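PDB 2JKS: bradyzoite surface antigen BSR4 from Toxoplasma gondii, which is a bradyzoite-stage surface antigen of the SAG1-related (SRS) superfamily, probably exposed to the host at the parasite surface, and binds zinc ions in the crystal. Local coordinates for residues 168-174 against 187-191; 220-226 against 300-304. Numbering follows the deposited sequence.

Contact 1 of 2, residues 168-174 against 187-191; sequences LAENNVV and VEVEM. With ZN (zinc ion), chain B.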
loop_
_atom_site.group_PDB
_atom_site.type_symbol
_atom_site.label_atom_id
_atom_site.label_comp_id
_atom_site.label_asym_id
_atom_site.label_seq_id
_atom_site.Cartn_x
_atom_site.Cartn_y
_atom_site.Cartn_z
ATOM N N LEU A 168 11.331 -3.363 -9.046
ATOM C CA LEU A 168 11.625 -4.170 -10.212
ATOM C C LEU A 168 11.974 -5.554 -9.740
ATOM O O LEU A 168 12.821 -5.712 -8.847
ATOM C CB LEU A 168 12.854 -3.589 -10.943
ATOM C CG LEU A 168 13.393 -4.305 -12.196
ATOM C CD1 LEU A 168 12.337 -4.507 -13.331
ATOM C CD2 LEU A 168 14.709 -3.675 -12.735
ATOM N N ALA A 169 11.336 -6.563 -10.304
ATOM C CA ALA A 169 11.719 -7.933 -9.918
ATOM C C ALA A 169 12.322 -8.626 -11.106
ATOM O O ALA A 169 12.447 -8.033 -12.185
ATOM C CB ALA A 169 10.528 -8.689 -9.369
ATOM N N GLU A 170 12.782 -9.862 -10.920
ATOM C CA GLU A 170 13.313 -10.644 -12.048
ATOM C C GLU A 170 12.359 -10.798 -13.201
ATOM O O GLU A 170 11.089 -10.797 -13.053
ATOM C CB GLU A 170 13.813 -12.032 -11.595
ATOM C CG GLU A 170 15.085 -11.960 -10.740
ATOM C CD GLU A 170 16.308 -11.390 -11.511
ATOM O OE1 GLU A 170 16.453 -11.684 -12.729
ATOM O OE2 GLU A 170 17.125 -10.651 -10.894
ATOM N N ASN A 171 12.968 -10.904 -14.376
ATOM C CA ASN A 171 12.235 -11.039 -15.599
ATOM C C ASN A 171 11.549 -9.713 -15.870
ATOM O O ASN A 171 10.564 -9.664 -16.612
ATOM C CB ASN A 171 11.211 -12.189 -15.513
ATOM C CG ASN A 171 11.868 -13.544 -15.336
ATOM O OD1 ASN A 171 12.836 -13.871 -16.032
ATOM N ND2 ASN A 171 11.358 -14.342 -14.389
ATOM N N ASN A 172 12.119 -8.628 -15.319
ATOM C CA ASN A 172 11.744 -7.259 -15.709
ATOM C C ASN A 172 10.253 -6.966 -15.475
ATOM O O ASN A 172 9.544 -6.328 -16.302
ATOM C CB ASN A 172 12.109 -7.017 -17.178
ATOM C CG ASN A 172 13.479 -6.412 -17.368
ATOM O OD1 ASN A 172 14.218 -6.112 -16.406
ATOM N ND2 ASN A 172 13.823 -6.187 -18.627
ATOM N N VAL A 173 9.799 -7.413 -14.308
ATOM C CA VAL A 173 8.433 -7.175 -13.856
ATOM C C VAL A 173 8.408 -6.023 -12.850
ATOM O O VAL A 173 9.074 -6.085 -11.791
ATOM C CB VAL A 173 7.806 -8.464 -13.262
ATOM C CG1 VAL A 173 6.388 -8.206 -12.723
ATOM C CG2 VAL A 173 7.790 -9.596 -14.322
ATOM N N VAL A 174 7.724 -4.944 -13.225
ATOM C CA VAL A 174 7.639 -3.773 -12.376
ATOM C C VAL A 174 6.307 -3.769 -11.631
ATOM O O VAL A 174 5.224 -3.967 -12.241
ATOM C CB VAL A 174 7.819 -2.452 -13.153
ATOM C CG1 VAL A 174 7.669 -1.273 -12.199
ATOM C CG2 VAL A 174 9.157 -2.479 -13.844
ATOM N N VAL A 187 11.988 3.925 -11.466
ATOM C CA VAL A 187 12.431 2.542 -11.497
ATOM C C VAL A 187 13.186 2.370 -12.829
ATOM O O VAL A 187 12.578 2.485 -13.894
ATOM C CB VAL A 187 11.180 1.545 -11.413
ATOM C CG1 VAL A 187 11.645 0.060 -11.483
ATOM C CG2 VAL A 187 10.366 1.793 -10.097
ATOM N N GLU A 188 14.487 2.072 -12.766
ATOM C CA GLU A 188 15.289 1.847 -13.966
ATOM C C GLU A 188 15.333 0.382 -14.382
ATOM O O GLU A 188 15.542 -0.526 -13.538
ATOM C CB GLU A 188 16.716 2.365 -13.733
ATOM C CG GLU A 188 16.720 3.862 -13.588
ATOM C CD GLU A 188 18.032 4.447 -13.963
ATOM O OE1 GLU A 188 18.311 4.584 -15.201
ATOM O OE2 GLU A 188 18.760 4.791 -13.008
ATOM N N VAL A 189 15.062 0.163 -15.666
ATOM C CA VAL A 189 14.906 -1.145 -16.253
ATOM C C VAL A 189 15.758 -1.214 -17.516
ATOM O O VAL A 189 15.788 -0.275 -18.330
ATOM C CB VAL A 189 13.417 -1.433 -16.675
ATOM C CG1 VAL A 189 13.336 -2.830 -17.317
ATOM C CG2 VAL A 189 12.446 -1.313 -15.474
ATOM N N GLU A 190 16.512 -2.297 -17.669
ATOM C CA GLU A 190 17.248 -2.493 -18.916
ATOM C C GLU A 190 16.528 -3.484 -19.793
ATOM O O GLU A 190 16.045 -4.524 -19.300
ATOM C CB GLU A 190 18.620 -3.105 -18.638
ATOM C CG GLU A 190 19.223 -3.689 -19.984
ATOM C CD GLU A 190 20.232 -4.782 -19.730
ATOM O OE1 GLU A 190 21.193 -4.455 -18.996
ATOM O OE2 GLU A 190 20.024 -5.934 -20.214
ATOM N N MET A 191 16.479 -3.203 -21.101
ATOM C CA MET A 191 16.055 -4.233 -22.045
ATOM C C MET A 191 17.201 -4.446 -23.023
ATOM O O MET A 191 17.988 -3.538 -23.327
ATOM C CB MET A 191 14.767 -3.862 -22.794
ATOM C CG MET A 191 13.524 -3.589 -21.877
ATOM S SD MET A 191 12.051 -3.098 -22.812
ATOM C CE MET A 191 11.575 -4.631 -23.615
HETATM ZN ZN ZN B . 22.855 -5.548 -18.801
HETATM O O HOH W 1 16.349 -4.568 -15.923
#

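Contact 2 of 2, residues 220-226 against 300-304; sequences ADSKDVN and SCTVL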
loop_
_atom_site.group_PDB
_atom_site.type_symbol
_atom_site.label_atom_id
_atom_site.label_comp_id
_atom_site.label_asym_id
_atom_site.label_seq_id
_atom_site.Cartn_x
_atom_site.Cartn_y
_atom_site.Cartn_z
ATOM N N ALA A 220 11.831 10.399 -22.621
ATOM C CA ALA A 220 12.492 10.019 -21.384
ATOM C C ALA A 220 13.113 11.217 -20.656
ATOM O O ALA A 220 13.325 11.117 -19.466
ATOM C CB ALA A 220 13.511 8.898 -21.627
ATOM N N ASP A 221 13.338 12.348 -21.361
ATOM C CA ASP A 221 14.047 13.546 -20.772
ATOM C C ASP A 221 13.404 14.073 -19.494
ATOM O O ASP A 221 14.089 14.510 -18.584
ATOM C CB ASP A 221 14.130 14.753 -21.740
ATOM C CG ASP A 221 14.257 14.363 -23.204
ATOM O OD1 ASP A 221 14.692 13.223 -23.513
ATOM O OD2 ASP A 221 13.916 15.237 -24.069
ATOM N N SER A 222 12.079 14.012 -19.410
ATOM C CA SER A 222 11.386 14.497 -18.201
ATOM C C SER A 222 11.704 13.684 -16.936
ATOM O O SER A 222 11.571 14.187 -15.842
ATOM C CB SER A 222 9.852 14.485 -18.413
ATOM O OG SER A 222 9.357 13.149 -18.221
ATOM N N LYS A 223 12.109 12.414 -17.105
ATOM C CA LYS A 223 12.272 11.476 -15.956
ATOM C C LYS A 223 11.072 11.423 -14.978
ATOM O O LYS A 223 11.196 11.079 -13.805
ATOM C CB LYS A 223 13.647 11.699 -15.238
ATOM C CG LYS A 223 14.873 11.818 -16.163
ATOM C CD LYS A 223 15.081 10.630 -17.076
ATOM C CE LYS A 223 16.521 10.584 -17.747
ATOM N NZ LYS A 223 16.441 10.047 -19.171
ATOM N N ASP A 224 9.869 11.703 -15.492
ATOM C CA ASP A 224 8.720 11.800 -14.621
ATOM C C ASP A 224 7.518 11.467 -15.463
ATOM O O ASP A 224 7.150 12.203 -16.391
ATOM C CB ASP A 224 8.632 13.228 -14.052
ATOM C CG ASP A 224 7.476 13.432 -13.128
ATOM O OD1 ASP A 224 6.669 12.511 -12.834
ATOM O OD2 ASP A 224 7.391 14.559 -12.645
ATOM N N VAL A 225 6.879 10.355 -15.143
ATOM C CA VAL A 225 5.667 9.980 -15.880
ATOM C C VAL A 225 4.528 11.044 -15.791
ATOM O O VAL A 225 3.621 11.034 -16.626
ATOM C CB VAL A 225 5.165 8.569 -15.413
ATOM C CG1 VAL A 225 4.477 8.626 -14.049
ATOM C CG2 VAL A 225 4.264 7.910 -16.459
ATOM N N ASN A 226 4.556 11.889 -14.764
ATOM C CA ASN A 226 3.573 12.960 -14.641
ATOM C C ASN A 226 3.781 14.085 -15.664
ATOM O O ASN A 226 2.838 14.867 -15.912
ATOM C CB ASN A 226 3.569 13.573 -13.242
ATOM C CG ASN A 226 3.010 12.675 -12.182
ATOM O OD1 ASN A 226 2.170 11.800 -12.414
ATOM N ND2 ASN A 226 3.437 12.946 -10.958
ATOM N N SER A 300 3.363 9.145 -8.380
ATOM C CA SER A 300 3.305 8.285 -9.574
ATOM C C SER A 300 4.562 7.435 -9.726
ATOM O O SER A 300 5.626 7.763 -9.215
ATOM C CB SER A 300 3.149 9.117 -10.855
ATOM O OG SER A 300 1.989 9.902 -10.743
ATOM N N CYS A 301 4.407 6.359 -10.474
ATOM C CA CYS A 301 5.454 5.393 -10.713
ATOM C C CYS A 301 6.048 5.578 -12.110
ATOM O O CYS A 301 5.369 5.336 -13.119
ATOM C CB CYS A 301 4.837 4.016 -10.564
ATOM S SG CYS A 301 5.913 2.577 -10.837
ATOM N N THR A 302 7.332 5.981 -12.162
ATOM C CA THR A 302 7.969 6.237 -13.438
ATOM C C THR A 302 8.909 5.095 -13.726
ATOM O O THR A 302 9.755 4.760 -12.871
ATOM C CB THR A 302 8.796 7.575 -13.375
ATOM O OG1 THR A 302 7.924 8.674 -13.081
ATOM C CG2 THR A 302 9.596 7.815 -14.639
ATOM N N VAL A 303 8.800 4.523 -14.929
ATOM C CA VAL A 303 9.674 3.446 -15.290
ATOM C C VAL A 303 10.536 3.962 -16.434
ATOM O O VAL A 303 10.010 4.183 -17.538
ATOM C CB VAL A 303 8.886 2.149 -15.681
ATOM C CG1 VAL A 303 9.864 1.037 -16.050
ATOM C CG2 VAL A 303 7.915 1.770 -14.507
ATOM N N LEU A 304 11.832 4.144 -16.145
ATOM C CA LEU A 304 12.811 4.592 -17.127
ATOM C C LEU A 304 13.529 3.433 -17.730
ATOM O O LEU A 304 14.343 2.773 -17.075
ATOM C CB LEU A 304 13.820 5.532 -16.480
ATOM C CG LEU A 304 14.856 6.097 -17.458
ATOM C CD1 LEU A 304 14.198 6.935 -18.557
ATOM C CD2 LEU A 304 15.821 6.953 -16.615
#

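Contact 1 of 2, residues 168-174 against 187-191
Four aliphatic side chains form the centre of this contact, where a hairpin of one β-sheet meets strand 187-191 of another. Val-174 CG2 lies 3.9 Å from Val-189 CG2, and Leu-168 CD1 reaches the same Val-189 CG2 at 3.8 Å. Leu-168 CB touches Val-187 CG1 at 3.9 Å. All four CA-to-CB bonds point across the gap. The nearest CA atoms, those of Leu-168 and Val-187 and those of Asn-172 and Val-189, are 6.9 Å apart, so the two sheets pack through side chains, as in a β-sandwich. Between strands 167-169 and 173-175 the hairpin has a G1 β-bulge, with Asn-172 and Val-173 both facing Ala-169. At phi/psi 59/44° the bulge residue, Asn-172, sends its side chain toward the other strand. Its ND2 donates to Glu-190 O (2.9 Å, 163°) and also to Thr-197 O. Its OD1 accepts from water 1 (2.7 Å), which in turn accepts from Glu-190 N (2.9 Å). Farther out, Glu-190 OE1 binds zinc at 2.0 Å with His-311 and His-313, and accepts a hydrogen bond from Lys-308. Strand 187-191 is outermost in its sheet, and one carboxamide serves both backbone polar groups of Glu-190, directly and through water, where no further strand pairs with them.

Contact 2 of 2, residues 220-226 against 300-304
Val-225 N donates to Thr-302 OG1 at 2.9 Å and 177°, an almost linear hydrogen bond from loop backbone to strand side chain. Ser-300 OG donates to Asn-226 OD1 at 2.5 Å, a very short separation. The loop is shaped for this by an Asx turn: Asp-224 OD1 accepts from Asn-226 N (2.9 Å, 153°), while the other carboxylate oxygen, OD2, forms a salt bridge with Arg-227. In the second SRS domain the loop between strands 216-218 and 230-232 thus covers one face of strand 301-307. Ser-300, Thr-302 and Leu-304 direct their CA-to-CB bonds toward it. Cys-301 and Val-303 direct theirs away, Cys-301 into its disulfide with Cys-176 and Val-303 against Val-189. Val-225 is the loop's main apolar contribution: its CG1 lies 3.5 Å from Ser-300 CB and 3.6 Å from Thr-302 OG1, and its side chain also meets Leu-272 of strand 269-277. At the Leu-304 end of the segment, that side chain is covered by Ala-220 and Lys-223, with Ala-220 CB 3.7 Å from Leu-304 CD1 and the aliphatic part of Lys-223 beside it, Lys-223 CD to Leu-304 CD2 being 3.8 Å.

In the fold
Contact 1 and contact 2 meet through adjacent parallel strands of one sheet, 187-191 and 301-307. Probable backbone hydrogen bonds join them: Val-187 N to Thr-302 O at 2.8 Å and Leu-304 N to Val-187 O at 2.9 Å. Their centres are 15 Å apart, on opposite faces of this sheet: contact 1 lies on the face turned to the partner sheet, where Val-189 CG2 and Val-303 CG1 of the two neighbouring strands pack side by side at 3.5 Å, whereas contact 2 covers the other face with a loop. Zinc concerns contact 1 directly; the side chain of Leu-304 in contact 2 is about 10 Å from that of Glu-190. The histidines completing that site belong to a terminal polyhistidine run, probably an expression tag.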